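Local coordinates for immunity protein (PDB 4Q7O) that probably neutralises the toxin of a contact-dependent growth-inhibition system in Neisseria meningitidis, protecting the cell that makes it, at residues 22-27 against 87-92; 29-34 against 53-58; 79-84 against 99-104; 113-118 against 131-136. All blocks are in the same frame, centred on the assembly; numbering follows the deposited sequence.

Helix 22-34, the second helix of the chain, supplies one side of two contacts. Contact 1 sets its first half on strand 86-91 and closes the longest loop, some 60 residues. Nested inside that loop, contact 2 joins the second half of the same helix to the hairpin around 53-58, at the far edge of the antiparallel sheet. Contact 3 crosses contact 1: it starts in the loop before strand 86-91 and ends on strand 98-103, the other outermost strand. Helix 104-121 follows directly, and contact 4, in series after the rest, pairs it with helix 126-139. Contacts 1 and 2 also border the second subunit.

Contact 1 of 4, residues 22-27 against 87-92; sequences FVISIF and IYFSVG
F89 reaches from its strand toward segment 22-27, and its side chain meets three helix residues in turn. Its CB lies 4.0 Å from V23 CG1. The first torsion sets CG anti to the carbonyl carbon. Over one face of the ring stands I24 CD1, 3.6 Å from the centroid of the F89 ring and 7° off its normal, a CH-pi contact over the middle of the face. At the rim, F89 CD2 points at the face of the F27 ring and comes to 4.1 Å from F27 CD1. The two planes stand at 89°, a T-shaped pair with F89 giving the edge. Two residues on, V91 also faces the helix. Its CG1 packs 3.7 Å from F27 CA, close against the backbone, while its CG2 meets I26 CG2 at 3.8 Å. No hydrogen bond crosses between the two segments; what joins them is apolar and buried. The axes of the two segments approach to 8.1 Å and make an angle of 62°. Strand 86-91 runs between strands 58-62 and 98-103, and beyond the helix segment F89 also touches F111 of helix 104-121, while I24 reaches Y110 there and L12 of helix 10-18. I26 packs on I26 of the second subunit, which places this helix at the dimer interface.

Contact 2 of 4, residues 29-34 against 53-58; sequences ETIYQF and FGVIGA
I31 is the side chain that closes this contact, and the tight part gathers around its outer atoms. CG1 is anti to the carbonyl carbon (chi1 -66°), and I31 CG1 faces two methyls on the same side, A58 CB at 4.0 Å and V55 CG2 at 4.1 Å. Beyond it, I31 CD1 reaches 4.0 Å from F53 CE2, and the two side chains pass side by side, pointing opposite ways. F53, V55 and A58 thus line up along one side of the hairpin to receive a single isoleucine, and the helix segment gives little else: the buried surface totals only 166 Å². The looser side lies at the turn. There T30 OG1 stays 4.4 Å from A58 CB, and a water fills in, donating to T30 OG1 at 2.9 Å and to G57 O at 2.6 Å. T30 OG1 also hydrogen-bonds to I26 O one turn back in its helix, so the water is an added link rather than its main partner. V55 to A58 form a type II beta turn, with G57 at its third position in a left-handed conformation (phi 88°) that suits glycine. The turn joins strand 52-55, outermost in the sheet, to strand 58-62. Helix 37-46 covers the packed side, where L40 touches I31 and C43 touches F53, and N96 of the second subunit bonds to T30 O.

Contact 3 of 4, residues 79-84 against 99-104; sequences EYIDKA and ELIIPI
The end of the last sheet strand, where P103 occupies the N-cap position of helix 104-121, is covered by a coil of helical backbone angles, and Y80 makes the main contact. P103 lies on one face of the Y80 ring. Its CD stands 3.6 Å from the ring centroid, 6° off the normal, a CH-pi contact over the centre of the face, while P103 CG sits closer to the CD1 side of the ring, 3.6 Å from Y80 CD1. Being anti to the carbonyl carbon (chi1 -69°), Y80 CG is turned toward the proline, 3.7 Å from P103 CD. At the ring edge, close to its plane, the carbonyl I101 O lies 3.3 Å from Y80 CD2. A second, thinner contact joins the next residue of the coil to the strand: I81 CD1 meets I101 CD1 at 4.1 Å. Within the coil, Y80 O accepts from both K83 N, at 2.9 Å, and A84 N, at 3.0 Å. On the strand, I101 also packs on Y72 and V75 of the long loop, and on Y88 of the neighbouring strand. The chemistry is unequal. Proline hydrogens on carbons next to nitrogen are somewhat polarised, which would favour the electron-rich tyrosine face. I101 O, however, is buried here without any hydrogen-bond partner in the model, and the aromatic C-H edge of Y80 probably offers it a mild electrostatic compensation.

Contact 4 of 4, residues 113-118 against 131-136; sequences IAISDF and EIQKTY
I115 puts both branches against segment 131-136. Its CG1 is anti to the backbone N (chi1 -158°, somewhat off the staggered value) and chi2 is extended at 175°, so that CD1 reaches out to I132, 3.7 Å from both its CB and its CG2. The same chi1 leaves CG2 between the backbone N and the carbonyl carbon, facing Q133. There it meets the glutamine's aliphatic part, with I115 CG2 3.5 Å from Q133 CG. Q133 has CG anti to the carbonyl carbon and is extended beyond it; its NE2 lies 3.7 Å from I115 CG2 and 4.1 Å from S116 CB. That amide makes no hydrogen bond to segment 113-118: its OE1 takes one from K130 NZ, and its NE2 gives a weak one to N112 OD1. Y136, its hydroxyl bonded to F44 O, adds a third, lighter touch, its CE2 lying 4.2 Å from I115 CG2. One isoleucine therefore carries nearly all of the contact, spread over three residues of the facing helix. The two segments run antiparallel at 166° with axes 10.6 Å apart, the gap taken up by I115, I132, Q133 and Y136. Helices 104-121 and 126-139 form a hairpin, against which helix 37-46 lies, F44 touching A114 and I115 while K45 touches I132, and helix 10-18 packs on the first helix through L12, which touches I113 and A114.

Contact 1 of 4, residues 22-27 against 87-92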
loop_
_atom_site.group_PDB
_atom_site.type_symbol
_atom_site.label_atom_id
_atom_site.label_comp_id
_atom_site.label_asym_id
_atom_site.label_seq_id
_atom_site.Cartn_x
_atom_site.Cartn_y
_atom_site.Cartn_z
ATOM N N PHE B 22 -2.726 4.417 -0.340
ATOM C CA PHE B 22 -1.976 3.173 -0.270
ATOM C C PHE B 22 -1.236 2.839 -1.568
ATOM O O PHE B 22 -0.229 2.137 -1.539
ATOM C CB PHE B 22 -2.893 2.019 0.144
ATOM C CG PHE B 22 -4.108 1.875 -0.730
ATOM C CD1 PHE B 22 -4.067 1.090 -1.877
ATOM C CD2 PHE B 22 -5.291 2.528 -0.406
ATOM C CE1 PHE B 22 -5.185 0.947 -2.685
ATOM C CE2 PHE B 22 -6.414 2.401 -1.213
ATOM C CZ PHE B 22 -6.362 1.610 -2.361
ATOM N N VAL B 23 -1.703 3.356 -2.703
ATOM C CA VAL B 23 -0.976 3.153 -3.960
ATOM C C VAL B 23 0.450 3.712 -3.878
ATOM O O VAL B 23 1.399 3.105 -4.401
ATOM C CB VAL B 23 -1.757 3.755 -5.159
ATOM C CG1 VAL B 23 -0.856 3.922 -6.379
ATOM C CG2 VAL B 23 -2.963 2.875 -5.500
ATOM N N ILE B 24 0.600 4.853 -3.203
ATOM C CA ILE B 24 1.923 5.446 -3.007
ATOM C C ILE B 24 2.832 4.550 -2.162
ATOM O O ILE B 24 4.017 4.386 -2.471
ATOM C CB ILE B 24 1.830 6.839 -2.359
ATOM C CG1 ILE B 24 0.982 7.782 -3.223
ATOM C CG2 ILE B 24 3.220 7.412 -2.127
ATOM C CD1 ILE B 24 1.483 7.943 -4.645
ATOM N N SER B 25 2.270 3.984 -1.097
ATOM C CA SER B 25 2.981 3.048 -0.223
ATOM C C SER B 25 3.522 1.875 -1.042
ATOM O O SER B 25 4.693 1.490 -0.929
ATOM C CB SER B 25 2.039 2.496 0.863
ATOM O OG SER B 25 1.056 3.439 1.278
ATOM N N ILE B 26 2.660 1.306 -1.877
ATOM C CA ILE B 26 3.030 0.143 -2.677
ATOM C C ILE B 26 4.060 0.519 -3.731
ATOM O O ILE B 26 5.014 -0.220 -3.970
ATOM C CB ILE B 26 1.789 -0.466 -3.361
ATOM C CG1 ILE B 26 0.799 -0.973 -2.311
ATOM C CG2 ILE B 26 2.174 -1.600 -4.314
ATOM C CD1 ILE B 26 -0.534 -1.374 -2.912
ATOM N N PHE B 27 3.874 1.682 -4.343
ATOM C CA PHE B 27 4.783 2.180 -5.370
ATOM C C PHE B 27 6.234 2.187 -4.881
ATOM O O PHE B 27 7.118 1.596 -5.503
ATOM C CB PHE B 27 4.351 3.587 -5.798
ATOM C CG PHE B 27 5.255 4.219 -6.815
ATOM C CD1 PHE B 27 5.043 4.026 -8.174
ATOM C CD2 PHE B 27 6.301 5.036 -6.418
ATOM C CE1 PHE B 27 5.877 4.613 -9.109
ATOM C CE2 PHE B 27 7.142 5.617 -7.352
ATOM C CZ PHE B 27 6.928 5.408 -8.693
ATOM N N ILE B 87 -0.938 14.423 -10.898
ATOM C CA ILE B 87 -0.073 13.346 -11.333
ATOM C C ILE B 87 -0.744 12.000 -11.088
ATOM O O ILE B 87 -1.429 11.800 -10.082
ATOM C CB ILE B 87 1.307 13.464 -10.646
ATOM C CG1 ILE B 87 2.227 12.295 -11.014
ATOM C CG2 ILE B 87 1.147 13.628 -9.126
ATOM C CD1 ILE B 87 3.670 12.542 -10.632
ATOM N N TYR B 88 -0.563 11.100 -12.046
ATOM C CA TYR B 88 -1.141 9.766 -12.024
ATOM C C TYR B 88 -0.124 8.742 -11.555
ATOM O O TYR B 88 1.005 8.740 -12.023
ATOM C CB TYR B 88 -1.604 9.429 -13.440
ATOM C CG TYR B 88 -1.990 7.995 -13.698
ATOM C CD1 TYR B 88 -3.276 7.537 -13.436
ATOM C CD2 TYR B 88 -1.087 7.116 -14.271
ATOM C CE1 TYR B 88 -3.641 6.226 -13.713
ATOM C CE2 TYR B 88 -1.439 5.813 -14.551
ATOM C CZ TYR B 88 -2.714 5.372 -14.266
ATOM O OH TYR B 88 -3.056 4.072 -14.558
ATOM N N PHE B 89 -0.533 7.877 -10.631
ATOM C CA PHE B 89 0.273 6.742 -10.203
ATOM C C PHE B 89 -0.477 5.454 -10.452
ATOM O O PHE B 89 -1.696 5.398 -10.291
ATOM C CB PHE B 89 0.565 6.820 -8.700
ATOM C CG PHE B 89 1.554 7.864 -8.331
ATOM C CD1 PHE B 89 1.161 9.190 -8.201
ATOM C CD2 PHE B 89 2.876 7.523 -8.082
ATOM C CE1 PHE B 89 2.076 10.164 -7.845
ATOM C CE2 PHE B 89 3.798 8.494 -7.722
ATOM C CZ PHE B 89 3.401 9.811 -7.603
ATOM N N SER B 90 0.243 4.404 -10.816
ATOM C CA SER B 90 -0.371 3.086 -10.804
ATOM C C SER B 90 0.600 2.018 -10.348
ATOM O O SER B 90 1.810 2.143 -10.529
ATOM C CB SER B 90 -0.974 2.734 -12.164
ATOM O OG SER B 90 0.031 2.419 -13.098
ATOM N N VAL B 91 0.054 0.980 -9.735
ATOM C CA VAL B 91 0.832 -0.198 -9.389
ATOM C C VAL B 91 0.088 -1.463 -9.803
ATOM O O VAL B 91 -1.141 -1.469 -9.917
ATOM C CB VAL B 91 1.162 -0.254 -7.876
ATOM C CG1 VAL B 91 2.093 0.880 -7.495
ATOM C CG2 VAL B 91 -0.114 -0.244 -7.037
ATOM N N GLY B 92 0.844 -2.528 -10.037
ATOM C CA GLY B 92 0.261 -3.805 -10.404
ATOM C C GLY B 92 0.183 -4.034 -11.902
ATOM O O GLY B 92 0.814 -3.317 -12.697
#

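Contact 2 of 4, residues 29-34 against 53-58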
loop_
_atom_site.group_PDB
_atom_site.type_symbol
_atom_site.label_atom_id
_atom_site.label_comp_id
_atom_site.label_asym_id
_atom_site.label_seq_id
_atom_site.Cartn_x
_atom_site.Cartn_y
_atom_site.Cartn_z
ATOM N N GLU B 29 7.617 0.830 -2.035
ATOM C CA GLU B 29 8.142 -0.420 -1.499
ATOM C C GLU B 29 8.491 -1.411 -2.593
ATOM O O GLU B 29 9.515 -2.091 -2.528
ATOM C CB GLU B 29 7.172 -1.063 -0.508
ATOM C CG GLU B 29 7.651 -2.409 0.047
ATOM C CD GLU B 29 9.001 -2.350 0.755
ATOM O OE1 GLU B 29 9.418 -1.262 1.208
ATOM O OE2 GLU B 29 9.648 -3.414 0.866
ATOM N N THR B 30 7.649 -1.492 -3.613
ATOM C CA THR B 30 7.890 -2.488 -4.647
ATOM C C THR B 30 9.082 -2.111 -5.536
ATOM O O THR B 30 9.855 -2.975 -5.935
ATOM C CB THR B 30 6.620 -2.823 -5.455
ATOM O OG1 THR B 30 6.121 -1.640 -6.073
ATOM C CG2 THR B 30 5.547 -3.407 -4.546
ATOM N N ILE B 31 9.250 -0.826 -5.835
ATOM C CA ILE B 31 10.436 -0.396 -6.578
ATOM C C ILE B 31 11.713 -0.616 -5.767
ATOM O O ILE B 31 12.705 -1.141 -6.274
ATOM C CB ILE B 31 10.324 1.072 -7.003
ATOM C CG1 ILE B 31 9.187 1.219 -8.013
ATOM C CG2 ILE B 31 11.641 1.581 -7.577
ATOM C CD1 ILE B 31 8.808 2.640 -8.284
ATOM N N TYR B 32 11.685 -0.226 -4.501
ATOM C CA TYR B 32 12.841 -0.409 -3.634
ATOM C C TYR B 32 13.279 -1.868 -3.525
ATOM O O TYR B 32 14.466 -2.182 -3.597
ATOM C CB TYR B 32 12.535 0.148 -2.245
ATOM C CG TYR B 32 13.567 -0.193 -1.201
ATOM C CD1 TYR B 32 14.786 0.468 -1.159
ATOM C CD2 TYR B 32 13.320 -1.167 -0.246
ATOM C CE1 TYR B 32 15.737 0.164 -0.191
ATOM C CE2 TYR B 32 14.255 -1.477 0.722
ATOM C CZ TYR B 32 15.462 -0.815 0.747
ATOM O OH TYR B 32 16.385 -1.127 1.716
ATOM N N GLN B 33 12.328 -2.771 -3.352
ATOM C CA GLN B 33 12.703 -4.150 -3.094
ATOM C C GLN B 33 13.158 -4.893 -4.357
ATOM O O GLN B 33 13.897 -5.869 -4.272
ATOM C CB GLN B 33 11.544 -4.897 -2.436
ATOM C CG GLN B 33 10.387 -5.137 -3.366
ATOM C CD GLN B 33 9.205 -5.761 -2.667
ATOM O OE1 GLN B 33 9.133 -5.781 -1.433
ATOM N NE2 GLN B 33 8.260 -6.267 -3.451
ATOM N N PHE B 34 12.720 -4.434 -5.525
ATOM C CA PHE B 34 12.907 -5.203 -6.750
ATOM C C PHE B 34 13.935 -4.581 -7.695
ATOM O O PHE B 34 14.716 -5.290 -8.336
ATOM C CB PHE B 34 11.559 -5.370 -7.449
ATOM C CG PHE B 34 11.605 -6.225 -8.666
ATOM C CD1 PHE B 34 11.628 -7.605 -8.555
ATOM C CD2 PHE B 34 11.594 -5.652 -9.926
ATOM C CE1 PHE B 34 11.663 -8.402 -9.685
ATOM C CE2 PHE B 34 11.622 -6.441 -11.060
ATOM C CZ PHE B 34 11.663 -7.815 -10.942
ATOM N N PHE B 53 7.977 8.087 -14.933
ATOM C CA PHE B 53 8.870 6.980 -14.653
ATOM C C PHE B 53 8.041 5.719 -14.659
ATOM O O PHE B 53 6.924 5.715 -14.152
ATOM C CB PHE B 53 9.515 7.156 -13.275
ATOM C CG PHE B 53 10.348 5.977 -12.838
ATOM C CD1 PHE B 53 11.689 5.893 -13.183
ATOM C CD2 PHE B 53 9.785 4.955 -12.079
ATOM C CE1 PHE B 53 12.450 4.814 -12.780
ATOM C CE2 PHE B 53 10.541 3.870 -11.677
ATOM C CZ PHE B 53 11.876 3.798 -12.029
ATOM N N GLY B 54 8.589 4.642 -15.204
ATOM C CA GLY B 54 7.849 3.400 -15.260
ATOM C C GLY B 54 8.725 2.163 -15.246
ATOM O O GLY B 54 9.743 2.095 -15.936
ATOM N N VAL B 55 8.321 1.202 -14.423
ATOM C CA VAL B 55 8.884 -0.137 -14.415
ATOM C C VAL B 55 7.726 -1.115 -14.500
ATOM O O VAL B 55 6.562 -0.711 -14.486
ATOM C CB VAL B 55 9.698 -0.412 -13.132
ATOM C CG1 VAL B 55 10.955 0.433 -13.120
ATOM C CG2 VAL B 55 8.847 -0.143 -11.886
ATOM N N ILE B 56 8.034 -2.403 -14.594
ATOM C CA ILE B 56 6.967 -3.391 -14.594
ATOM C C ILE B 56 6.274 -3.340 -13.233
ATOM O O ILE B 56 6.917 -3.502 -12.189
ATOM C CB ILE B 56 7.472 -4.815 -14.923
ATOM C CG1 ILE B 56 8.083 -4.846 -16.326
ATOM C CG2 ILE B 56 6.325 -5.810 -14.827
ATOM C CD1 ILE B 56 8.687 -6.190 -16.718
ATOM N N GLY B 57 4.977 -3.039 -13.247
ATOM C CA GLY B 57 4.182 -3.024 -12.031
ATOM C C GLY B 57 4.153 -1.725 -11.242
ATOM O O GLY B 57 3.589 -1.693 -10.148
ATOM N N ALA B 58 4.752 -0.658 -11.769
ATOM C CA ALA B 58 4.732 0.630 -11.074
ATOM C C ALA B 58 5.096 1.773 -11.999
ATOM O O ALA B 58 6.099 1.709 -12.699
ATOM C CB ALA B 58 5.680 0.609 -9.882
HETATM O O HOH W 1 3.972 -2.658 -7.739
#

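Contact 3 of 4, residues 79-84 against 99-104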
loop_
_atom_site.group_PDB
_atom_site.type_symbol
_atom_site.label_atom_id
_atom_site.label_comp_id
_atom_site.label_asym_id
_atom_site.label_seq_id
_atom_site.Cartn_x
_atom_site.Cartn_y
_atom_site.Cartn_z
ATOM N N GLU B 79 -10.905 14.040 -9.619
ATOM C CA GLU B 79 -11.381 15.397 -9.362
ATOM C C GLU B 79 -10.274 16.438 -9.135
ATOM O O GLU B 79 -10.528 17.645 -9.242
ATOM C CB GLU B 79 -12.403 15.400 -8.219
ATOM C CG GLU B 79 -13.699 14.671 -8.574
ATOM C CD GLU B 79 -14.769 14.795 -7.504
ATOM O OE1 GLU B 79 -15.890 14.289 -7.727
ATOM O OE2 GLU B 79 -14.490 15.389 -6.440
ATOM N N TYR B 80 -9.053 15.987 -8.839
ATOM C CA TYR B 80 -7.947 16.926 -8.673
ATOM C C TYR B 80 -7.550 17.605 -9.975
ATOM O O TYR B 80 -7.052 18.728 -9.950
ATOM C CB TYR B 80 -6.708 16.248 -8.072
ATOM C CG TYR B 80 -6.854 15.811 -6.630
ATOM C CD1 TYR B 80 -7.119 16.734 -5.623
ATOM C CD2 TYR B 80 -6.699 14.481 -6.274
ATOM C CE1 TYR B 80 -7.253 16.345 -4.302
ATOM C CE2 TYR B 80 -6.815 14.077 -4.946
ATOM C CZ TYR B 80 -7.098 15.016 -3.969
ATOM O OH TYR B 80 -7.218 14.630 -2.659
ATOM N N ILE B 81 -7.750 16.927 -11.105
ATOM C CA ILE B 81 -7.200 17.423 -12.369
ATOM C C ILE B 81 -7.717 18.822 -12.700
ATOM O O ILE B 81 -6.946 19.701 -13.091
ATOM C CB ILE B 81 -7.465 16.456 -13.552
ATOM C CG1 ILE B 81 -6.857 15.079 -13.271
ATOM C CG2 ILE B 81 -6.888 17.030 -14.833
ATOM C CD1 ILE B 81 -7.265 14.013 -14.274
ATOM N N ASP B 82 -9.016 19.039 -12.513
ATOM C CA ASP B 82 -9.611 20.341 -12.801
ATOM C C ASP B 82 -9.206 21.434 -11.807
ATOM O O ASP B 82 -9.387 22.620 -12.081
ATOM C CB ASP B 82 -11.139 20.227 -12.868
ATOM C CG ASP B 82 -11.802 21.516 -13.314
ATOM O OD1 ASP B 82 -11.648 21.881 -14.498
ATOM O OD2 ASP B 82 -12.473 22.162 -12.479
ATOM N N LYS B 83 -8.642 21.039 -10.667
ATOM C CA LYS B 83 -8.343 21.983 -9.587
ATOM C C LYS B 83 -6.883 22.435 -9.529
ATOM O O LYS B 83 -6.603 23.560 -9.131
ATOM C CB LYS B 83 -8.739 21.384 -8.238
ATOM C CG LYS B 83 -10.183 20.916 -8.175
ATOM C CD LYS B 83 -10.510 20.274 -6.835
ATOM C CE LYS B 83 -11.963 19.816 -6.781
ATOM N NZ LYS B 83 -12.392 19.426 -5.403
ATOM N N ALA B 84 -5.960 21.564 -9.926
ATOM C CA ALA B 84 -4.533 21.838 -9.767
ATOM C C ALA B 84 -3.717 20.899 -10.646
ATOM O O ALA B 84 -4.211 19.838 -11.029
ATOM C CB ALA B 84 -4.124 21.680 -8.293
ATOM N N GLU B 99 -4.865 2.330 -9.229
ATOM C CA GLU B 99 -4.541 3.673 -9.708
ATOM C C GLU B 99 -4.878 4.762 -8.703
ATOM O O GLU B 99 -5.812 4.635 -7.919
ATOM C CB GLU B 99 -5.300 3.956 -11.002
ATOM C CG GLU B 99 -5.022 2.969 -12.115
ATOM C CD GLU B 99 -6.024 3.078 -13.247
ATOM O OE1 GLU B 99 -7.205 2.742 -13.028
ATOM O OE2 GLU B 99 -5.634 3.516 -14.349
ATOM N N LEU B 100 -4.130 5.857 -8.760
ATOM C CA LEU B 100 -4.376 7.003 -7.899
ATOM C C LEU B 100 -3.916 8.272 -8.581
ATOM O O LEU B 100 -2.845 8.308 -9.176
ATOM C CB LEU B 100 -3.615 6.837 -6.581
ATOM C CG LEU B 100 -3.636 8.005 -5.590
ATOM C CD1 LEU B 100 -5.025 8.229 -5.037
ATOM C CD2 LEU B 100 -2.654 7.769 -4.448
ATOM N N ILE B 101 -4.725 9.318 -8.473
ATOM C CA ILE B 101 -4.322 10.646 -8.917
ATOM C C ILE B 101 -4.275 11.581 -7.715
ATOM O O ILE B 101 -5.187 11.579 -6.888
ATOM C CB ILE B 101 -5.285 11.187 -9.980
ATOM C CG1 ILE B 101 -5.166 10.351 -11.263
ATOM C CG2 ILE B 101 -5.021 12.656 -10.247
ATOM C CD1 ILE B 101 -6.333 10.529 -12.233
ATOM N N ILE B 102 -3.201 12.360 -7.606
ATOM C CA ILE B 102 -3.067 13.354 -6.544
ATOM C C ILE B 102 -2.484 14.655 -7.106
ATOM O O ILE B 102 -1.904 14.653 -8.189
ATOM C CB ILE B 102 -2.182 12.838 -5.380
ATOM C CG1 ILE B 102 -0.831 12.327 -5.898
ATOM C CG2 ILE B 102 -2.908 11.764 -4.592
ATOM C CD1 ILE B 102 0.145 11.940 -4.779
ATOM N N PRO B 103 -2.633 15.769 -6.375
ATOM C CA PRO B 103 -1.952 16.985 -6.833
ATOM C C PRO B 103 -0.436 16.809 -6.822
ATOM O O PRO B 103 0.101 16.100 -5.968
ATOM C CB PRO B 103 -2.352 18.029 -5.782
ATOM C CG PRO B 103 -3.626 17.500 -5.178
ATOM C CD PRO B 103 -3.436 16.007 -5.160
ATOM N N ILE B 104 0.252 17.458 -7.754
ATOM C CA ILE B 104 1.708 17.411 -7.794
ATOM C C ILE B 104 2.344 17.886 -6.479
ATOM O O ILE B 104 3.338 17.330 -6.033
ATOM C CB ILE B 104 2.255 18.178 -9.021
ATOM C CG1 ILE B 104 1.937 17.395 -10.299
ATOM C CG2 ILE B 104 3.753 18.405 -8.911
ATOM C CD1 ILE B 104 2.205 18.157 -11.576
#

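Contact 4 of 4, residues 113-118 against 131-136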
loop_
_atom_site.group_PDB
_atom_site.type_symbol
_atom_site.label_atom_id
_atom_site.label_comp_id
_atom_site.label_asym_id
_atom_site.label_seq_id
_atom_site.Cartn_x
_atom_site.Cartn_y
_atom_site.Cartn_z
ATOM N N ILE B 113 9.410 12.838 1.621
ATOM C CA ILE B 113 9.365 11.905 2.744
ATOM C C ILE B 113 10.012 10.564 2.392
ATOM O O ILE B 113 10.809 10.020 3.162
ATOM C CB ILE B 113 7.921 11.692 3.222
ATOM C CG1 ILE B 113 7.354 12.995 3.794
ATOM C CG2 ILE B 113 7.856 10.592 4.266
ATOM C CD1 ILE B 113 5.856 12.955 4.013
ATOM N N ALA B 114 9.680 10.038 1.217
ATOM C CA ALA B 114 10.231 8.759 0.768
ATOM C C ALA B 114 11.749 8.787 0.614
ATOM O O ALA B 114 12.435 7.851 1.024
ATOM C CB ALA B 114 9.580 8.319 -0.529
ATOM N N ILE B 115 12.284 9.848 0.024
ATOM C CA ILE B 115 13.730 9.908 -0.171
ATOM C C ILE B 115 14.449 10.095 1.168
ATOM O O ILE B 115 15.562 9.615 1.355
ATOM C CB ILE B 115 14.138 10.959 -1.225
ATOM C CG1 ILE B 115 15.526 10.630 -1.798
ATOM C CG2 ILE B 115 14.078 12.380 -0.657
ATOM C CD1 ILE B 115 15.935 11.562 -2.934
ATOM N N SER B 116 13.785 10.769 2.102
ATOM C CA SER B 116 14.270 10.879 3.468
ATOM C C SER B 116 14.363 9.500 4.123
ATOM O O SER B 116 15.395 9.159 4.712
ATOM C CB SER B 116 13.343 11.775 4.287
ATOM O OG SER B 116 13.700 11.731 5.651
ATOM N N ASP B 117 13.281 8.724 4.046
ATOM C CA ASP B 117 13.304 7.351 4.560
ATOM C C ASP B 117 14.475 6.582 3.960
ATOM O O ASP B 117 15.205 5.879 4.667
ATOM C CB ASP B 117 12.006 6.595 4.220
ATOM C CG ASP B 117 10.805 7.038 5.053
ATOM O OD1 ASP B 117 10.984 7.577 6.164
ATOM O OD2 ASP B 117 9.664 6.813 4.597
ATOM N N PHE B 118 14.659 6.729 2.653
ATOM C CA PHE B 118 15.710 6.005 1.953
ATOM C C PHE B 118 17.112 6.405 2.421
ATOM O O PHE B 118 17.942 5.546 2.728
ATOM C CB PHE B 118 15.580 6.188 0.437
ATOM C CG PHE B 118 16.684 5.525 -0.335
ATOM C CD1 PHE B 118 16.721 4.143 -0.472
ATOM C CD2 PHE B 118 17.698 6.276 -0.907
ATOM C CE1 PHE B 118 17.746 3.527 -1.174
ATOM C CE2 PHE B 118 18.729 5.664 -1.609
ATOM C CZ PHE B 118 18.751 4.289 -1.744
ATOM N N GLU B 131 21.079 16.104 -2.849
ATOM C CA GLU B 131 21.049 16.848 -4.106
ATOM C C GLU B 131 19.665 16.797 -4.744
ATOM O O GLU B 131 19.188 17.789 -5.284
ATOM C CB GLU B 131 22.095 16.309 -5.082
ATOM C CG GLU B 131 23.500 16.797 -4.792
ATOM C CD GLU B 131 24.564 15.952 -5.462
ATOM O OE1 GLU B 131 25.759 16.240 -5.248
ATOM O OE2 GLU B 131 24.204 15.000 -6.191
ATOM N N ILE B 132 19.024 15.638 -4.679
ATOM C CA ILE B 132 17.695 15.484 -5.245
ATOM C C ILE B 132 16.661 16.261 -4.427
ATOM O O ILE B 132 15.774 16.906 -4.995
ATOM C CB ILE B 132 17.313 13.999 -5.380
ATOM C CG1 ILE B 132 18.283 13.306 -6.343
ATOM C CG2 ILE B 132 15.865 13.850 -5.867
ATOM C CD1 ILE B 132 18.204 11.799 -6.314
ATOM N N GLN B 133 16.782 16.216 -3.101
ATOM C CA GLN B 133 15.942 17.052 -2.240
ATOM C C GLN B 133 16.108 18.545 -2.519
ATOM O O GLN B 133 15.153 19.309 -2.409
ATOM C CB GLN B 133 16.233 16.779 -0.766
ATOM C CG GLN B 133 15.523 15.562 -0.224
ATOM C CD GLN B 133 15.772 15.364 1.258
ATOM O OE1 GLN B 133 16.853 15.668 1.761
ATOM N NE2 GLN B 133 14.766 14.863 1.970
ATOM N N LYS B 134 17.323 18.959 -2.859
ATOM C CA LYS B 134 17.586 20.349 -3.218
ATOM C C LYS B 134 16.791 20.708 -4.462
ATOM O O LYS B 134 16.195 21.785 -4.544
ATOM C CB LYS B 134 19.079 20.556 -3.480
ATOM C CG LYS B 134 19.447 21.968 -3.912
ATOM C CD LYS B 134 20.890 22.047 -4.401
ATOM C CE LYS B 134 21.780 21.066 -3.659
ATOM N NZ LYS B 134 23.075 20.834 -4.355
ATOM N N THR B 135 16.774 19.793 -5.428
ATOM C CA THR B 135 16.002 19.997 -6.649
ATOM C C THR B 135 14.505 20.113 -6.350
ATOM O O THR B 135 13.813 20.926 -6.962
ATOM C CB THR B 135 16.262 18.893 -7.693
ATOM O OG1 THR B 135 17.670 18.800 -7.957
ATOM C CG2 THR B 135 15.544 19.206 -8.995
ATOM N N TYR B 136 14.011 19.319 -5.401
ATOM C CA TYR B 136 12.607 19.405 -4.990
ATOM C C TYR B 136 12.300 20.805 -4.465
ATOM O O TYR B 136 11.280 21.396 -4.808
ATOM C CB TYR B 136 12.260 18.375 -3.901
ATOM C CG TYR B 136 12.279 16.904 -4.306
ATOM C CD1 TYR B 136 12.388 16.515 -5.637
ATOM C CD2 TYR B 136 12.183 15.901 -3.337
ATOM C CE1 TYR B 136 12.406 15.172 -5.993
ATOM C CE2 TYR B 136 12.213 14.558 -3.681
ATOM C CZ TYR B 136 12.309 14.200 -5.012
ATOM O OH TYR B 136 12.333 12.869 -5.366
#